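Local coordinates for imidazoleglycerol-phosphate dehydratase (Pyrococcus furiosus, PDB 5DNL), which catalyses the dehydration of imidazoleglycerol phosphate to imidazoleacetol phosphate, the sixth step of histidine biosynthesis, using bound manganese, at residues A[9-14]-A[41-46]; A[78-83]-A[156-161]. All blocks are in the same frame, centred on the assembly; numbering follows the deposited sequence.

Interaction 1: residues A[9-14]-A[41-46]; sequences DIIVEI and DMRITA
Strand 9-14 and strand 42-46, within segment 41-46, form an antiparallel pair, their directions 178° apart, in the helix-backed sheet of one half of the imidazoleglycerol-phosphate dehydratase fold. At the start, Asp9 offers its backbone O to CA of Ala46, while its carboxylate turns to Thr4 and Arg2 on strand 2-4. Ile10 follows in a non-hydrogen-bonded pair with Ala46, and its CG1 rests on Ala46 CB at 4.0 Å; the small alanine suits a site where Leu54 of helix 51-69 also presses in. Ile11 lies on the other face, paired with Thr45 by two backbone bonds, of which Ile11 N to Thr45 O (2.9 Å) is almost straight at 174°. Its CB sits beside Thr45 OG1, 3.6 Å away, because the hydroxyl takes the crowded position between the backbone N and carbonyl carbon. Val12 returns to the helix-covered face, where its CG2 lies alongside Ile44 CG1, both branched residues well suited to extended backbone. Glu13 forms the second hydrogen-bonded pair, with Arg43. Its carboxylate and the guanidinium are turned 76° apart, and OE1 receives Arg43 NH1 at 3.1 Å from above the carboxylate plane, a bent single-bond salt bridge. An alanine in place of Glu13 would remove this carboxylate and would probably leave the poorly ordered Arg43 side chain still less anchored. The arginine chain, extended from CG to NE, rises from the sheet beside Thr45, whose CG2 lies over one guanidinium face, toward its rim, while Ile11 CG2 approaches the edge. Ile14 packs on Leu66 of helix 51-69, and its partner Met42 on Phe34 of helix 25-38; Met42, bent at chi3, brings its CE to 4.3 Å from Ile14 CG1.

Interaction 2: residues A[78-83]-A[156-161]; sequences GNAIMP and GMALRV
Small residues let helix 156-161 settle against strand 78-83, their short axes approaching to 5.9 Å at 153°. No conventional hydrogen bond joins them. The closest backbone meeting is at Gly78, whose CA donates a C-H...O contact to Ala158 O at 3.4 Å. A beta carbon on Gly78 would fall 1.9 Å from that oxygen and crowd Val161 CB, so a side chain cannot fit here without displacing the helix. Ala158 answers with its methyl, CB lying 3.5 Å from Gly78 O, and Val161 adds CG1 against the glycine CA. Two residues along the strand, Ala80 CB points at the helix and meets Met157 CB at 3.7 Å. Farther out, Met82 and Met157, each modelled in two conformers, cross in one of them at about a right angle, Met82 CE touching Met157 CG at 4.0 Å. The same conformer of Met157 carries its CE over the Arg160 guanidinium, which Tyr37 O holds through NH2. Asn79 OD1 bonds to Ser92 OG of its own chain, and ND2 to Ile81 O of a neighbouring subunit. The whole is the alpha/beta layering of this fold: helix 144-162 lies on strand 77-84, outermost within this chain in the second four-stranded sheet, with strand 87-94 bonded alongside and helix 25-38 packing on the helix through Tyr37 and Phe34.

How the interactions relate
The two contacts occur in series along the chain, and their strands belong to different four-stranded sheets, each with strand order 1-2-4-3, the kind of repeated half expected of this family. Their centres are 21 Å apart and their nearest atoms about 8 Å; helix 25-38 bridges them, its Phe34 meeting Met42 of interaction 1 and Leu159 of interaction 2. Both stand back from the chemistry. The side chain of Ile10 is about 12 Å from a manganese ion and from the inhibitor, but packs on Asp57 and Ile58 of helix 51-69, which carries the site residues His52, His53 and Glu56. That of Met82 is about 8 Å from an inhibitor and about 11 Å from a manganese.

Interaction 1: residues A[9-14]-A[41-46]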
ATOM      1  N   ASP A   9     -39.506 -34.590 -16.030  1.00 17.18           N
ATOM      2  CA  ASP A   9     -40.935 -34.657 -16.353  1.00 17.24           C
ATOM      3  C   ASP A   9     -41.621 -33.978 -15.191  1.00 16.74           C
ATOM      4  O   ASP A   9     -41.520 -34.450 -14.060  1.00 17.31           O
ATOM      5  CB  ASP A   9     -41.381 -36.111 -16.482  1.00 16.93           C
ATOM      6  CG  ASP A   9     -42.784 -36.243 -17.004  1.00 21.65           C
ATOM      7  OD1 ASP A   9     -43.371 -35.268 -17.521  1.00 20.82           O
ATOM      8  OD2 ASP A   9     -43.297 -37.374 -16.894  1.00 30.10           O
ATOM      9  N   ILE A  10     -42.222 -32.826 -15.462  1.00 16.32           N
ATOM     10  CA  ILE A  10     -42.757 -31.972 -14.421  1.00 16.48           C
ATOM     11  C   ILE A  10     -44.207 -31.610 -14.708  1.00 17.02           C
ATOM     12  O   ILE A  10     -44.547 -31.241 -15.833  1.00 17.58           O
ATOM     13  CB  ILE A  10     -41.917 -30.687 -14.340  1.00 16.14           C
ATOM     14  CG1 ILE A  10     -40.480 -31.053 -13.914  1.00 28.75           C
ATOM     15  CG2 ILE A  10     -42.536 -29.718 -13.337  1.00 20.02           C
ATOM     16  CD1 ILE A  10     -39.500 -29.937 -14.074  1.00 39.92           C
ATOM     17  N   ILE A  11     -45.036 -31.696 -13.665  1.00 17.35           N
ATOM     18  CA  ILE A  11     -46.407 -31.212 -13.714  1.00 20.52           C
ATOM     19  C   ILE A  11     -46.585 -30.149 -12.639  1.00 17.82           C
ATOM     20  O   ILE A  11     -46.257 -30.387 -11.472  1.00 19.03           O
ATOM     21  CB  ILE A  11     -47.414 -32.362 -13.485  1.00 23.61           C
ATOM     22  CG1 ILE A  11     -47.360 -33.346 -14.662  1.00 31.40           C
ATOM     23  CG2 ILE A  11     -48.827 -31.805 -13.306  1.00 25.27           C
ATOM     24  CD1 ILE A  11     -47.977 -34.704 -14.373  1.00 34.60           C
ATOM     25  N   VAL A  12     -47.076 -28.981 -13.035  1.00 18.43           N
ATOM     26  CA  VAL A  12     -47.467 -27.923 -12.105  1.00 17.58           C
ATOM     27  C   VAL A  12     -48.908 -27.534 -12.399  1.00 20.72           C
ATOM     28  O   VAL A  12     -49.204 -27.051 -13.493  1.00 23.12           O
ATOM     29  CB  VAL A  12     -46.575 -26.669 -12.246  1.00 18.99           C
ATOM     30  CG1 VAL A  12     -47.124 -25.519 -11.391  1.00 20.39           C
ATOM     31  CG2 VAL A  12     -45.128 -26.992 -11.893  1.00 17.99           C
ATOM     32  N   GLU A  13     -49.781 -27.725 -11.406  1.00 20.72           N
ATOM     33  CA  GLU A  13     -51.216 -27.391 -11.525  1.00 20.72           C
ATOM     34  C   GLU A  13     -51.608 -26.400 -10.442  1.00 23.93           C
ATOM     35  O   GLU A  13     -51.694 -26.764  -9.278  1.00 27.48           O
ATOM     36  CB  GLU A  13     -52.070 -28.654 -11.429  1.00 25.01           C
ATOM     37  CG  GLU A  13     -51.896 -29.597 -12.600  1.00 32.63           C
ATOM     38  CD  GLU A  13     -52.761 -30.835 -12.480  1.00 46.07           C
ATOM     39  OE1 GLU A  13     -52.497 -31.662 -11.583  1.00 37.65           O
ATOM     40  OE2 GLU A  13     -53.700 -30.983 -13.286  1.00 73.51           O
ATOM     41  N   ILE A  14     -51.804 -25.144 -10.832  1.00 19.83           N
ATOM     42  CA  ILE A  14     -52.155 -24.088  -9.891  1.00 22.98           C
ATOM     43  C   ILE A  14     -53.660 -24.128  -9.615  1.00 25.48           C
ATOM     44  O   ILE A  14     -54.462 -24.318 -10.525  1.00 29.71           O
ATOM     45  CB  ILE A  14     -51.718 -22.698 -10.414  1.00 28.20           C
ATOM     46  CG1 ILE A  14     -50.193 -22.687 -10.604  1.00 28.83           C
ATOM     47  CG2 ILE A  14     -52.157 -21.588  -9.460  1.00 31.86           C
ATOM     48  CD1 ILE A  14     -49.658 -21.465 -11.318  1.00 29.54           C
ATOM     49  N   ASP A  41     -53.210 -22.820  -3.738  1.00 24.02           N
ATOM     50  CA  ASP A  41     -52.958 -24.245  -3.725  1.00 22.73           C
ATOM     51  C   ASP A  41     -52.295 -24.612  -5.041  1.00 20.89           C
ATOM     52  O   ASP A  41     -52.616 -24.041  -6.093  1.00 25.33           O
ATOM     53  CB  ASP A  41     -54.275 -25.041  -3.611  1.00 28.95           C
ATOM     54  CG  ASP A  41     -54.934 -24.910  -2.248  1.00 35.17           C
ATOM     55  OD1 ASP A  41     -54.257 -25.139  -1.223  1.00 42.93           O
ATOM     56  OD2 ASP A  41     -56.143 -24.602  -2.208  1.00 41.23           O
ATOM     57  N   MET A  42     -51.364 -25.553  -4.989  1.00 26.64           N
ATOM     58  CA  MET A  42     -50.877 -26.157  -6.217  1.00 24.81           C
ATOM     59  C   MET A  42     -50.407 -27.588  -6.015  1.00 23.44           C
ATOM     60  O   MET A  42     -50.017 -27.997  -4.922  1.00 28.44           O
ATOM     61  CB  MET A  42     -49.792 -25.291  -6.885  1.00 39.13           C
ATOM     62  CG  MET A  42     -48.609 -24.935  -6.016  1.00 32.58           C
ATOM     63  SD  MET A  42     -47.475 -23.783  -6.862  1.00 25.66           S
ATOM     64  CE  MET A  42     -48.296 -22.205  -6.737  1.00 24.53           C
ATOM     65  N   ARG A  43     -50.482 -28.343  -7.106  1.00 20.90           N
ATOM     66  CA  ARG A  43     -50.007 -29.700  -7.148  1.00 21.70           C
ATOM     67  C   ARG A  43     -48.774 -29.687  -8.023  1.00 20.59           C
ATOM     68  O   ARG A  43     -48.824 -29.187  -9.123  1.00 21.31           O
ATOM     69  CB  ARG A  43     -51.066 -30.610  -7.768  1.00 26.01           C
ATOM     70  CG  ARG A  43     -50.622 -32.061  -7.921  1.00 36.97           C
ATOM     71  CD  ARG A  43     -51.797 -32.960  -8.279  1.00 81.31           C
ATOM     72  NE  ARG A  43     -51.375 -34.343  -8.503  1.00167.86           N
ATOM     73  CZ  ARG A  43     -50.849 -34.827  -9.633  1.00111.50           C
ATOM     74  NH1 ARG A  43     -50.657 -34.058 -10.708  1.00 54.36           N
ATOM     75  NH2 ARG A  43     -50.510 -36.113  -9.691  1.00134.64           N
ATOM     76  N   ILE A  44     -47.668 -30.209  -7.505  1.00 19.06           N
ATOM     77  CA  ILE A  44     -46.422 -30.270  -8.257  1.00 20.91           C
ATOM     78  C   ILE A  44     -45.845 -31.661  -8.092  1.00 19.17           C
ATOM     79  O   ILE A  44     -45.667 -32.136  -6.975  1.00 21.05           O
ATOM     80  CB  ILE A  44     -45.403 -29.198  -7.780  1.00 19.68           C
ATOM     81  CG1 ILE A  44     -45.977 -27.789  -7.943  1.00 19.83           C
ATOM     82  CG2 ILE A  44     -44.093 -29.341  -8.562  1.00 22.75           C
ATOM     83  CD1 ILE A  44     -45.078 -26.677  -7.433  1.00 24.10           C
ATOM     84  N   THR A  45     -45.552 -32.315  -9.212  1.00 17.61           N
ATOM     85  CA  THR A  45     -44.888 -33.608  -9.208  1.00 18.72           C
ATOM     86  C   THR A  45     -43.749 -33.555 -10.219  1.00 18.97           C
ATOM     87  O   THR A  45     -43.875 -32.904 -11.249  1.00 20.01           O
ATOM     88  CB  THR A  45     -45.854 -34.769  -9.544  1.00 25.82           C
ATOM     89  OG1 THR A  45     -46.363 -34.613 -10.867  1.00 35.02           O
ATOM     90  CG2 THR A  45     -47.004 -34.787  -8.570  1.00 24.62           C
ATOM     91  N   ALA A  46     -42.645 -34.217  -9.911  1.00 18.16           N
ATOM     92  CA  ALA A  46     -41.515 -34.269 -10.825  1.00 18.00           C
ATOM     93  C   ALA A  46     -40.733 -35.563 -10.732  1.00 19.79           C
ATOM     94  O   ALA A  46     -40.624 -36.167  -9.663  1.00 22.19           O
ATOM     95  CB  ALA A  46     -40.570 -33.109 -10.535  1.00 20.01           C
TER

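Interaction 2: residues A[78-83]-A[156-161]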
ATOM      1  N   GLY A  78     -44.826  -6.409  -8.490  1.00 11.44           N
ATOM      2  CA  GLY A  78     -44.965  -6.797  -7.120  1.00 11.57           C
ATOM      3  C   GLY A  78     -43.615  -6.903  -6.450  1.00 11.88           C
ATOM      4  O   GLY A  78     -42.646  -7.321  -7.077  1.00 13.68           O
ATOM      5  N   ASN A  79     -43.553  -6.467  -5.195  1.00 12.58           N
ATOM      6  CA  ASN A  79     -42.338  -6.534  -4.385  1.00 13.23           C
ATOM      7  C   ASN A  79     -42.594  -7.206  -3.061  1.00 12.39           C
ATOM      8  O   ASN A  79     -43.729  -7.234  -2.575  1.00 14.58           O
ATOM      9  CB  ASN A  79     -41.778  -5.154  -4.088  1.00 13.41           C
ATOM     10  CG  ASN A  79     -41.463  -4.351  -5.329  1.00 15.32           C
ATOM     11  OD1 ASN A  79     -40.738  -4.815  -6.226  1.00 16.58           O
ATOM     12  ND2 ASN A  79     -41.967  -3.133  -5.378  1.00 16.07           N
ATOM     13  N   ALA A  80     -41.527  -7.700  -2.443  1.00 12.16           N
ATOM     14  CA  ALA A  80     -41.590  -8.191  -1.076  1.00 12.41           C
ATOM     15  C   ALA A  80     -40.244  -7.960  -0.418  1.00 14.00           C
ATOM     16  O   ALA A  80     -39.215  -8.067  -1.072  1.00 14.76           O
ATOM     17  CB  ALA A  80     -41.953  -9.662  -1.052  1.00 13.70           C
ATOM     18  N   ILE A  81     -40.239  -7.624   0.858  1.00 12.32           N
ATOM     19  CA  ILE A  81     -39.019  -7.636   1.660  1.00 12.97           C
ATOM     20  C   ILE A  81     -39.305  -8.650   2.744  1.00 12.81           C
ATOM     21  O   ILE A  81     -40.236  -8.448   3.528  1.00 14.41           O
ATOM     22  CB  ILE A  81     -38.652  -6.269   2.229  1.00 14.16           C
ATOM     23  CG1 ILE A  81     -38.268  -5.328   1.087  1.00 14.87           C
ATOM     24  CG2 ILE A  81     -37.491  -6.408   3.199  1.00 15.50           C
ATOM     25  CD1 ILE A  81     -37.994  -3.889   1.508  1.00 18.62           C
ATOM     26  N   MET A  82     -38.531  -9.727   2.766  1.00 12.63           N
ATOM     27  CA  MET A  82     -38.790 -10.848   3.656  0.50 14.53           C
ATOM     28  C   MET A  82     -37.638 -11.069   4.621  1.00 12.57           C
ATOM     29  O   MET A  82     -36.526 -11.348   4.167  1.00 11.84           O
ATOM     30  CB  MET A  82     -38.998 -12.108   2.823  0.50 20.68           C
ATOM     31  CG  MET A  82     -39.613 -13.262   3.587  0.50 28.46           C
ATOM     32  SD  MET A  82     -41.354 -12.963   3.968  0.50 29.23           S
ATOM     33  CE  MET A  82     -41.749 -11.680   2.755  0.50 11.75           C
ATOM     34  N   PRO A  83     -37.897 -10.950   5.933  1.00 12.59           N
ATOM     35  CA  PRO A  83     -36.946 -11.351   6.945  1.00 12.87           C
ATOM     36  C   PRO A  83     -37.049 -12.834   7.236  1.00 16.40           C
ATOM     37  O   PRO A  83     -38.130 -13.426   7.108  1.00 16.14           O
ATOM     38  CB  PRO A  83     -37.343 -10.528   8.173  1.00 15.79           C
ATOM     39  CG  PRO A  83     -38.782 -10.232   7.994  1.00 17.08           C
ATOM     40  CD  PRO A  83     -39.096 -10.313   6.541  1.00 13.97           C
ATOM     41  N   GLY A 156     -43.110 -15.620  -3.623  1.00 12.24           N
ATOM     42  CA  GLY A 156     -44.543 -15.883  -3.471  1.00 14.11           C
ATOM     43  C   GLY A 156     -45.310 -14.612  -3.186  1.00 13.65           C
ATOM     44  O   GLY A 156     -46.305 -14.322  -3.880  1.00 13.55           O
ATOM     45  N   MET A 157     -44.844 -13.827  -2.218  1.00 13.41           N
ATOM     46  CA  MET A 157     -45.512 -12.567  -1.863  0.50 13.88           C
ATOM     47  C   MET A 157     -45.526 -11.579  -3.025  1.00 14.55           C
ATOM     48  O   MET A 157     -46.516 -10.930  -3.267  1.00 15.63           O
ATOM     49  CB  MET A 157     -44.830 -11.898  -0.674  0.50 15.66           C
ATOM     50  CG  MET A 157     -44.951 -12.615   0.639  0.50 15.62           C
ATOM     51  SD  MET A 157     -46.582 -12.422   1.377  0.50 40.74           S
ATOM     52  CE  MET A 157     -47.085 -10.935   0.557  0.50 18.24           C
ATOM     53  N   ALA A 158     -44.410 -11.454  -3.729  1.00 12.41           N
ATOM     54  CA  ALA A 158     -44.313 -10.499  -4.826  1.00 12.45           C
ATOM     55  C   ALA A 158     -45.228 -10.867  -5.968  1.00 13.49           C
ATOM     56  O   ALA A 158     -45.913  -9.998  -6.540  1.00 13.80           O
ATOM     57  CB  ALA A 158     -42.870 -10.367  -5.311  1.00 13.71           C
ATOM     58  N   LEU A 159     -45.262 -12.152  -6.295  1.00 12.98           N
ATOM     59  CA  LEU A 159     -46.118 -12.635  -7.371  1.00 11.93           C
ATOM     60  C   LEU A 159     -47.591 -12.627  -6.965  1.00 16.32           C
ATOM     61  O   LEU A 159     -48.447 -12.442  -7.825  1.00 15.57           O
ATOM     62  CB  LEU A 159     -45.679 -14.003  -7.895  1.00 13.76           C
ATOM     63  CG  LEU A 159     -44.451 -13.936  -8.819  1.00 18.08           C
ATOM     64  CD1 LEU A 159     -43.753 -15.268  -8.899  1.00 15.87           C
ATOM     65  CD2 LEU A 159     -44.833 -13.433 -10.210  1.00 17.20           C
ATOM     66  N   ARG A 160     -47.889 -12.758  -5.675  1.00 13.74           N
ATOM     67  CA  ARG A 160     -49.289 -12.577  -5.227  1.00 13.74           C
ATOM     68  C   ARG A 160     -49.804 -11.217  -5.710  1.00 17.02           C
ATOM     69  O   ARG A 160     -50.935 -11.105  -6.204  1.00 18.42           O
ATOM     70  CB  ARG A 160     -49.396 -12.667  -3.704  1.00 15.10           C
ATOM     71  CG  ARG A 160     -50.826 -12.552  -3.157  1.00 16.34           C
ATOM     72  CD  ARG A 160     -50.865 -12.239  -1.675  1.00 23.74           C
ATOM     73  NE  ARG A 160     -50.141 -13.175  -0.831  1.00 29.11           N
ATOM     74  CZ  ARG A 160     -49.952 -13.026   0.486  1.00200.00           C
ATOM     75  NH1 ARG A 160     -50.456 -11.977   1.133  1.00 46.40           N
ATOM     76  NH2 ARG A 160     -49.248 -13.930   1.175  1.00 34.52           N
ATOM     77  N   VAL A 161     -48.985 -10.185  -5.584  1.00 12.34           N
ATOM     78  CA  VAL A 161     -49.355  -8.822  -5.969  1.00 13.72           C
ATOM     79  C   VAL A 161     -49.363  -8.679  -7.495  1.00 15.98           C
ATOM     80  O   VAL A 161     -50.303  -8.138  -8.094  1.00 16.67           O
ATOM     81  CB  VAL A 161     -48.386  -7.794  -5.361  1.00 15.47           C
ATOM     82  CG1 VAL A 161     -48.687  -6.377  -5.820  1.00 16.79           C
ATOM     83  CG2 VAL A 161     -48.393  -7.869  -3.842  1.00 20.41           C
TER